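PDB 4AAZ: flower-specific defensin from Nicotiana alata, which defends the plant as an antifungal peptide, acting against Fusarium oxysporum and Botrytis cinerea, and slows the growth of Helicoverpa caterpillars. Local coordinates for residues Cys24-Thr30 and Cys41-Pro46; Phe10-Ile15 and Leu38-Leu42. All coordinates share one frame; numbering follows the deposited sequence.

Contact 1: residues Cys24-Thr30 and Cys41-Pro46; sequences CISEKFT and CLCTKP
C24 and C43 are joined by a disulfide that ties the last turn of helix 17-26 to strand 41-46, with a C-S-S-C torsion of -78°. This bond runs close to the second helix-to-strand disulfide, C20 to C41: SG of C24 and SG of C41 are 3.6 Å apart. CB of C43 sits over one face of the F29 ring in a CH-pi contact, 3.5 Å from the ring centroid, while SG of C43 meets the ring obliquely. A flat aromatic suits this place because it can lie against both a cystine and a lysine chain. With chi1 at 67°, CG of K45 lies between its backbone N and carbonyl carbon, and the extended chain beyond it passes F29 obliquely, CD 3.6 Å from CD2 of F29; NZ makes an off-centre cation-pi contact 4.8 Å from the ring centroid. Water 1 lies over the face opposite C43 and links NZ of K45 to the carbonyl O of E27. The backbone adds one bond, N of T30 to O of T44 at 3.0 Å, and water 3 bridges the hydroxyls of T30 and T44.

What brings F29 here is the end of the helix. A Schellman motif closes it, with N of F29 bonded to O of C24 and N of K28 to O of I25, and K28 takes the positive phi of the C-prime position. E27, turned to the loop after strand 2-6, is held by S7, N8 and T9. This pair of helix-to-strand disulfides is the hallmark of the cysteine-stabilised alpha-beta fold of plant defensins. The covalent bond fixes the spacing of helix and strand, and the water-bridged ammonium of K45 probably gains from the pi cloud beside it.

Contact 2: residues Phe10-Ile15 and Leu38-Leu42; sequences FPGICI and LRRCL. With PO4 (phosphate ion), chain F; EDO (1,2-ethanediol), chain D.
F10 against C41, and C14 against R39 and R40, make a loop-to-loop contact at one end of the molecule, where the loop following strand 2-6 meets the turn that leads into strand 41-46. A nearly straight backbone hydrogen bond joins them, N of C14 to O of R39 at 2.9 Å, with an N-H...O angle of 175° and the donor above the carbonyl plane.

Inward of this bond the packing is apolar. CD2 of F10 lies 3.4 Å from CB of C41, and SG of C41 meets the same ring obliquely. With chi1 at 177°, CG of F10 turns away from its backbone N and the ring reaches the cystine. SG of C14 rests 3.9 Å from CB of C41, a compact fit that small sulfur side chains allow.

Outward, R39 runs alongside I13 and I15. CD1 of I13 lies over one face of the guanidinium, 3.6 Å from NH2 of R39, and CD1 of I15 approaches NH1 obliquely. Its long aliphatic chain suits R39 to this apolar flank. The edge of the guanidinium meets an ethanediol, NE of R39 donating to ethanediol O1 at 2.9 Å.

R40, whose CB turns away from the 10-15 loop, gives NE and NH2 to a phosphate, with NE of R40 2.8 Å from phosphate O1. N of L38 and the S35 hydroxyl also bind this ion, which like the ethanediol probably came from the crystallisation liquor. NH1 of R40 forms a salt bridge with E6 of strand 2-6. On the helix side, F10 packs on P19 and A23 of helix 17-26, and C14 is disulfide-bonded to C34 of strand 31-34, so helix, sheet and both loops converge here.

From the N terminus, strand 2-6 leads into the loop 10-15, the first half of contact 2; helix 17-26 then carries the chain to 24-30, the first half of contact 1. Strand 31-34 and the turn 38-40 follow before strand 41-46, where both contacts end. Contact 2 thus closes a long loop that encloses the helix and strand 31-34, while contact 1 closes a shorter one between the helix end and the central strand. The spans overlap and end on the same stretch, sharing C41 and L42; the C14-R39 bond and the C24-C43 disulfide cross in sequence. The contacts lie on opposite sides of the chain's centre, their centres about 13 Å apart.

Contact 1: residues Cys24-Thr30 and Cys41-Pro46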
ATOM      1  N   CYS A  24       3.792   2.315  -2.907  1.00  2.83           N
ATOM      2  CA  CYS A  24       4.097   0.894  -2.904  1.00  2.17           C
ATOM      3  C   CYS A  24       4.949   0.476  -4.085  1.00  1.80           C
ATOM      4  O   CYS A  24       5.885  -0.313  -3.944  1.00  2.83           O
ATOM      5  CB  CYS A  24       2.799   0.109  -2.838  1.00  3.76           C
ATOM      6  SG  CYS A  24       1.972   0.257  -1.209  1.00  3.43           S
ATOM      7  N   ILE A  25       4.615   0.996  -5.263  1.00  2.74           N
ATOM      8  CA  ILE A  25       5.416   0.682  -6.452  1.00  3.97           C
ATOM      9  C   ILE A  25       6.830   1.256  -6.286  1.00  3.46           C
ATOM     10  O   ILE A  25       7.813   0.632  -6.686  1.00  3.83           O
ATOM     11  CB  ILE A  25       4.683   1.134  -7.745  1.00  3.00           C
ATOM     12  CG1 ILE A  25       3.453   0.258  -7.909  1.00  4.22           C
ATOM     13  CG2 ILE A  25       5.577   1.016  -8.959  1.00  5.29           C
ATOM     14  CD1 ILE A  25       2.529   0.650  -9.061  1.00  6.32           C
ATOM     15  N   SER A  26       6.953   2.438  -5.684  1.00  3.65           N
ATOM     16  CA  SER A  26       8.253   3.050  -5.386  0.51  2.65           C
ATOM     17  C   SER A  26       9.093   2.154  -4.499  1.00  5.39           C
ATOM     18  O   SER A  26      10.320   2.198  -4.549  1.00  5.66           O
ATOM     19  CB  SER A  26       8.102   4.402  -4.675  0.51  6.49           C
ATOM     20  OG  SER A  26       7.585   5.413  -5.514  0.51 12.81           O
ATOM     21  N   GLU A  27       8.415   1.343  -3.668  1.00  3.21           N
ATOM     22  CA  GLU A  27       9.043   0.432  -2.721  1.00  2.92           C
ATOM     23  C   GLU A  27       9.209  -0.981  -3.282  1.00  4.80           C
ATOM     24  O   GLU A  27       9.573  -1.890  -2.570  1.00  5.65           O
ATOM     25  CB  GLU A  27       8.218   0.370  -1.439  1.00  3.44           C
ATOM     26  CG  GLU A  27       8.209   1.655  -0.652  1.00  4.55           C
ATOM     27  CD  GLU A  27       7.259   1.636   0.528  1.00  5.03           C
ATOM     28  OE1 GLU A  27       7.296   0.684   1.336  1.00  4.69           O
ATOM     29  OE2 GLU A  27       6.457   2.595   0.681  1.00  5.44           O
ATOM     30  N   LYS A  28       8.955  -1.131  -4.582  1.00  4.42           N
ATOM     31  CA  LYS A  28       9.146  -2.396  -5.303  1.00  4.75           C
ATOM     32  C   LYS A  28       8.096  -3.450  -4.998  1.00  4.75           C
ATOM     33  O   LYS A  28       8.322  -4.638  -5.191  1.00  7.09           O
ATOM     34  CB  LYS A  28      10.573  -2.932  -5.167  1.00  6.95           C
ATOM     35  CG  LYS A  28      11.623  -1.976  -5.702  1.00 10.18           C
ATOM     36  CD  LYS A  28      13.046  -2.541  -5.542  1.00 13.28           C
ATOM     37  CE  LYS A  28      14.076  -1.431  -5.368  1.00 31.10           C
ATOM     38  NZ  LYS A  28      13.903  -0.680  -4.068  1.00 46.52           N
ATOM     39  N   PHE A  29       6.922  -3.009  -4.568  1.00  3.20           N
ATOM     40  CA  PHE A  29       5.748  -3.846  -4.569  1.00  2.54           C
ATOM     41  C   PHE A  29       5.041  -3.653  -5.898  1.00  4.10           C
ATOM     42  O   PHE A  29       5.409  -2.798  -6.696  1.00  5.96           O
ATOM     43  CB  PHE A  29       4.846  -3.485  -3.391  1.00  3.47           C
ATOM     44  CG  PHE A  29       5.455  -3.755  -2.036  1.00  3.26           C
ATOM     45  CD1 PHE A  29       6.202  -2.774  -1.401  1.00  4.34           C
ATOM     46  CD2 PHE A  29       5.259  -4.974  -1.401  1.00  4.89           C
ATOM     47  CE1 PHE A  29       6.754  -2.995  -0.175  1.00  6.68           C
ATOM     48  CE2 PHE A  29       5.803  -5.216  -0.155  1.00  6.20           C
ATOM     49  CZ  PHE A  29       6.563  -4.231   0.460  1.00  8.30           C
ATOM     50  N   THR A  30       4.000  -4.436  -6.151  1.00  2.96           N
ATOM     51  CA  THR A  30       3.307  -4.345  -7.416  1.00  3.97           C
ATOM     52  C   THR A  30       1.988  -3.570  -7.326  1.00  4.18           C
ATOM     53  O   THR A  30       1.438  -3.191  -8.357  1.00  4.67           O
ATOM     54  CB  THR A  30       3.090  -5.715  -8.072  1.00  5.62           C
ATOM     55  OG1 THR A  30       2.406  -6.574  -7.176  1.00  6.53           O
ATOM     56  CG2 THR A  30       4.419  -6.375  -8.413  1.00  7.39           C
ATOM     57  N   CYS A  41      -2.059   2.246   4.221  1.00  2.60           N
ATOM     58  CA  CYS A  41      -1.657   1.874   2.873  1.00  2.60           C
ATOM     59  C   CYS A  41      -0.949   0.534   2.925  1.00  2.46           C
ATOM     60  O   CYS A  41       0.154   0.437   3.508  1.00  3.83           O
ATOM     61  CB  CYS A  41      -0.748   2.956   2.324  1.00  3.87           C
ATOM     62  SG  CYS A  41      -0.029   2.577   0.711  1.00  3.30           S
ATOM     63  N   LEU A  42      -1.600  -0.490   2.377  1.00  2.49           N
ATOM     64  CA  LEU A  42      -1.048  -1.833   2.360  1.00  2.83           C
ATOM     65  C   LEU A  42      -0.552  -2.154   0.975  1.00  2.60           C
ATOM     66  O   LEU A  42      -1.315  -2.126  -0.003  1.00  3.65           O
ATOM     67  CB  LEU A  42      -2.086  -2.858   2.812  1.00  3.88           C
ATOM     68  CG  LEU A  42      -2.670  -2.622   4.205  1.00  2.83           C
ATOM     69  CD1 LEU A  42      -3.748  -3.702   4.512  1.00  7.29           C
ATOM     70  CD2 LEU A  42      -1.585  -2.628   5.253  1.00  5.19           C
ATOM     71  N   CYS A  43       0.737  -2.455   0.893  1.00  2.82           N
ATOM     72  CA  CYS A  43       1.348  -2.872  -0.355  1.00  2.63           C
ATOM     73  C   CYS A  43       1.192  -4.372  -0.553  1.00  3.78           C
ATOM     74  O   CYS A  43       1.169  -5.143   0.431  1.00  4.73           O
ATOM     75  CB  CYS A  43       2.845  -2.539  -0.380  1.00  4.33           C
ATOM     76  SG  CYS A  43       3.245  -0.811  -0.018  1.00  4.10           S
ATOM     77  N   THR A  44       1.118  -4.800  -1.804  1.00  3.03           N
ATOM     78  CA  THR A  44       1.054  -6.216  -2.113  1.00  3.10           C
ATOM     79  C   THR A  44       2.083  -6.587  -3.170  1.00  4.41           C
ATOM     80  O   THR A  44       2.407  -5.779  -4.055  1.00  4.33           O
ATOM     81  CB  THR A  44      -0.341  -6.646  -2.592  1.00  3.47           C
ATOM     82  OG1 THR A  44      -0.799  -5.775  -3.632  1.00  4.93           O
ATOM     83  CG2 THR A  44      -1.320  -6.602  -1.460  1.00  5.94           C
ATOM     84  N   LYS A  45       2.611  -7.805  -3.073  1.00  3.27           N
ATOM     85  CA  LYS A  45       3.433  -8.373  -4.141  1.00  3.47           C
ATOM     86  C   LYS A  45       3.372  -9.882  -4.002  1.00  3.94           C
ATOM     87  O   LYS A  45       2.994 -10.376  -2.936  1.00  4.61           O
ATOM     88  CB  LYS A  45       4.884  -7.862  -4.063  1.00  4.32           C
ATOM     89  CG  LYS A  45       5.681  -8.313  -2.855  1.00  5.65           C
ATOM     90  CD  LYS A  45       7.083  -7.717  -2.892  1.00 10.48           C
ATOM     91  CE  LYS A  45       7.898  -8.083  -1.676  1.00 18.68           C
ATOM     92  NZ  LYS A  45       9.251  -7.440  -1.731  1.00 19.15           N
ATOM     93  N   PRO A  46       3.732 -10.627  -5.047  1.00  4.84           N
ATOM     94  CA  PRO A  46       3.743 -12.087  -4.966  1.00  4.58           C
ATOM     95  C   PRO A  46       4.676 -12.563  -3.872  1.00  4.68           C
ATOM     96  O   PRO A  46       5.741 -11.989  -3.646  1.00  5.94           O
ATOM     97  CB  PRO A  46       4.259 -12.516  -6.345  1.00  7.54           C
ATOM     98  CG  PRO A  46       3.797 -11.389  -7.260  1.00  7.68           C
ATOM     99  CD  PRO A  46       4.026 -10.148  -6.411  1.00  5.49           C
TER
HETATM  100  O   HOH W   1       9.507  -4.686  -1.728  1.00 18.70           O
HETATM  101  O   HOH W   2      10.523  -6.713  -4.806  1.00 37.08           O
HETATM  102  O   HOH W   3      -0.138  -6.677  -6.079  1.00  7.40           O

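Contact 2: residues Phe10-Ile15 and Leu38-Leu42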
ATOM      1  N   PHE A  10       4.567   5.746   2.535  1.00  2.60           N
ATOM      2  CA  PHE A  10       3.334   6.514   2.329  1.00  2.84           C
ATOM      3  C   PHE A  10       3.009   7.347   3.561  1.00  4.50           C
ATOM      4  O   PHE A  10       2.939   6.801   4.661  1.00  4.29           O
ATOM      5  CB  PHE A  10       2.159   5.571   2.058  1.00  3.63           C
ATOM      6  CG  PHE A  10       0.838   6.254   1.911  1.00  3.30           C
ATOM      7  CD1 PHE A  10       0.474   6.859   0.719  1.00  5.51           C
ATOM      8  CD2 PHE A  10      -0.058   6.273   2.956  1.00  4.30           C
ATOM      9  CE1 PHE A  10      -0.742   7.482   0.590  1.00  6.30           C
ATOM     10  CE2 PHE A  10      -1.267   6.880   2.836  1.00  5.50           C
ATOM     11  CZ  PHE A  10      -1.630   7.488   1.649  1.00  6.25           C
ATOM     12  N   PRO A  11       2.746   8.646   3.395  1.00  4.46           N
ATOM     13  CA  PRO A  11       2.451   9.478   4.571  1.00  5.40           C
ATOM     14  C   PRO A  11       0.968   9.576   4.914  1.00  4.78           C
ATOM     15  O   PRO A  11       0.146   9.809   4.015  1.00  5.17           O
ATOM     16  CB  PRO A  11       2.942  10.886   4.160  1.00  6.82           C
ATOM     17  CG  PRO A  11       3.524  10.743   2.808  1.00 15.89           C
ATOM     18  CD  PRO A  11       3.028   9.448   2.210  1.00  5.47           C
ATOM     19  N   GLY A  12       0.615   9.404   6.178  1.00  5.43           N
ATOM     20  CA  GLY A  12      -0.729   9.690   6.620  1.00  5.91           C
ATOM     21  C   GLY A  12      -1.736   8.567   6.417  1.00  5.36           C
ATOM     22  O   GLY A  12      -1.383   7.446   6.091  1.00  5.19           O
ATOM     23  N   ILE A  13      -3.010   8.879   6.605  1.00  5.83           N
ATOM     24  CA  ILE A  13      -4.039   7.864   6.421  1.00  5.99           C
ATOM     25  C   ILE A  13      -4.358   7.664   4.947  1.00  6.41           C
ATOM     26  O   ILE A  13      -4.244   8.567   4.110  1.00  6.59           O
ATOM     27  CB  ILE A  13      -5.329   8.103   7.201  1.00 10.68           C
ATOM     28  CG1 ILE A  13      -5.996   9.377   6.762  1.00 15.52           C
ATOM     29  CG2 ILE A  13      -5.069   8.071   8.705  1.00 11.51           C
ATOM     30  CD1 ILE A  13      -7.444   9.497   7.305  1.00 18.33           C
ATOM     31  N   CYS A  14      -4.703   6.429   4.629  1.00  4.53           N
ATOM     32  CA  CYS A  14      -4.964   6.004   3.264  1.00  3.70           C
ATOM     33  C   CYS A  14      -6.453   6.169   2.994  1.00  4.48           C
ATOM     34  O   CYS A  14      -7.286   5.466   3.589  1.00  6.02           O
ATOM     35  CB  CYS A  14      -4.536   4.553   3.100  1.00  4.23           C
ATOM     36  SG  CYS A  14      -4.363   4.038   1.378  1.00  5.15           S
ATOM     37  N   ILE A  15      -6.786   7.090   2.096  1.00  4.56           N
ATOM     38  CA  ILE A  15      -8.177   7.319   1.695  1.00  6.35           C
ATOM     39  C   ILE A  15      -8.368   7.003   0.225  1.00  6.20           C
ATOM     40  O   ILE A  15      -9.311   6.304  -0.132  1.00  8.27           O
ATOM     41  CB  ILE A  15      -8.640   8.768   1.990  1.00  9.22           C
ATOM     42  CG1 ILE A  15      -8.576   9.038   3.501  1.00 10.28           C
ATOM     43  CG2 ILE A  15     -10.033   9.026   1.445  1.00 11.20           C
ATOM     44  CD1 ILE A  15      -9.496   8.158   4.353  1.00 13.13           C
ATOM     45  N   LEU A  38      -8.246   0.749  10.065  1.00  6.01           N
ATOM     46  CA  LEU A  38      -7.104   1.545  10.471  1.00  6.20           C
ATOM     47  C   LEU A  38      -6.652   2.479   9.331  1.00  5.81           C
ATOM     48  O   LEU A  38      -5.853   3.389   9.547  1.00  6.47           O
ATOM     49  CB  LEU A  38      -5.940   0.669  10.950  1.00  6.87           C
ATOM     50  CG  LEU A  38      -6.162  -0.014  12.309  1.00  8.85           C
ATOM     51  CD1 LEU A  38      -5.158  -1.165  12.523  1.00 10.90           C
ATOM     52  CD2 LEU A  38      -6.092   0.990  13.464  1.00 10.59           C
ATOM     53  N   ARG A  39      -7.169   2.266   8.119  1.00  4.69           N
ATOM     54  CA  ARG A  39      -6.932   3.169   6.971  1.00  5.37           C
ATOM     55  C   ARG A  39      -5.429   3.302   6.709  1.00  4.43           C
ATOM     56  O   ARG A  39      -4.867   4.389   6.632  1.00  5.09           O
ATOM     57  CB  ARG A  39      -7.650   4.500   7.155  1.00  6.40           C
ATOM     58  CG  ARG A  39      -9.129   4.245   7.423  1.00  9.96           C
ATOM     59  CD  ARG A  39      -9.997   5.406   7.091  1.00 18.41           C
ATOM     60  NE  ARG A  39      -9.876   6.428   8.109  1.00 18.86           N
ATOM     61  CZ  ARG A  39     -10.588   7.550   8.113  1.00 19.28           C
ATOM     62  NH1 ARG A  39     -11.477   7.759   7.156  1.00 18.02           N
ATOM     63  NH2 ARG A  39     -10.410   8.446   9.074  1.00 20.45           N
ATOM     64  N   ARG A  40      -4.808   2.147   6.565  1.00  3.63           N
ATOM     65  CA  ARG A  40      -3.400   2.032   6.248  1.00  4.13           C
ATOM     66  C   ARG A  40      -3.197   1.790   4.749  1.00  2.74           C
ATOM     67  O   ARG A  40      -4.047   1.189   4.084  1.00  4.36           O
ATOM     68  CB  ARG A  40      -2.813   0.863   7.034  1.00  6.56           C
ATOM     69  CG  ARG A  40      -3.019   1.009   8.544  1.00  4.74           C
ATOM     70  CD  ARG A  40      -2.310  -0.061   9.329  1.00  7.75           C
ATOM     71  NE  ARG A  40      -2.933  -1.357   9.139  1.00  5.91           N
ATOM     72  CZ  ARG A  40      -2.293  -2.508   9.185  1.00  7.29           C
ATOM     73  NH1 ARG A  40      -0.975  -2.552   9.356  1.00 10.30           N
ATOM     74  NH2 ARG A  40      -2.976  -3.634   9.084  1.00  9.32           N
ATOM     75  N   CYS A  41      -2.059   2.246   4.221  1.00  2.60           N
ATOM     76  CA  CYS A  41      -1.657   1.874   2.873  1.00  2.60           C
ATOM     77  C   CYS A  41      -0.949   0.534   2.925  1.00  2.46           C
ATOM     78  O   CYS A  41       0.154   0.437   3.508  1.00  3.83           O
ATOM     79  CB  CYS A  41      -0.748   2.956   2.324  1.00  3.87           C
ATOM     80  SG  CYS A  41      -0.029   2.577   0.711  1.00  3.30           S
ATOM     81  N   LEU A  42      -1.600  -0.490   2.377  1.00  2.49           N
ATOM     82  CA  LEU A  42      -1.048  -1.833   2.360  1.00  2.83           C
ATOM     83  C   LEU A  42      -0.552  -2.154   0.975  1.00  2.60           C
ATOM     84  O   LEU A  42      -1.315  -2.126  -0.003  1.00  3.65           O
ATOM     85  CB  LEU A  42      -2.086  -2.858   2.812  1.00  3.88           C
ATOM     86  CG  LEU A  42      -2.670  -2.622   4.205  1.00  2.83           C
ATOM     87  CD1 LEU A  42      -3.748  -3.702   4.512  1.00  7.29           C
ATOM     88  CD2 LEU A  42      -1.585  -2.628   5.253  1.00  5.19           C
TER
HETATM   89  P   PO4 F1051      -6.636  -2.785   9.063  1.00  8.74           P
HETATM   90  O1  PO4 F1051      -5.632  -1.798   8.571  1.00  8.60           O
HETATM   91  O2  PO4 F1051      -7.248  -3.582   7.934  1.00  9.83           O
HETATM   92  O3  PO4 F1051      -5.859  -3.788   9.874  1.00 12.03           O
HETATM   93  O4  PO4 F1051      -7.680  -2.092   9.823  1.00 11.42           O
HETATM   94  C1  EDO D1049      -8.081   5.184  11.502  1.00 25.65           C
HETATM   95  O1  EDO D1049      -8.361   6.272  10.620  1.00 26.26           O
HETATM   96  C2  EDO D1049      -6.627   5.302  11.918  1.00 25.23           C
HETATM   97  O2  EDO D1049      -6.432   6.634  12.431  1.00 25.35           O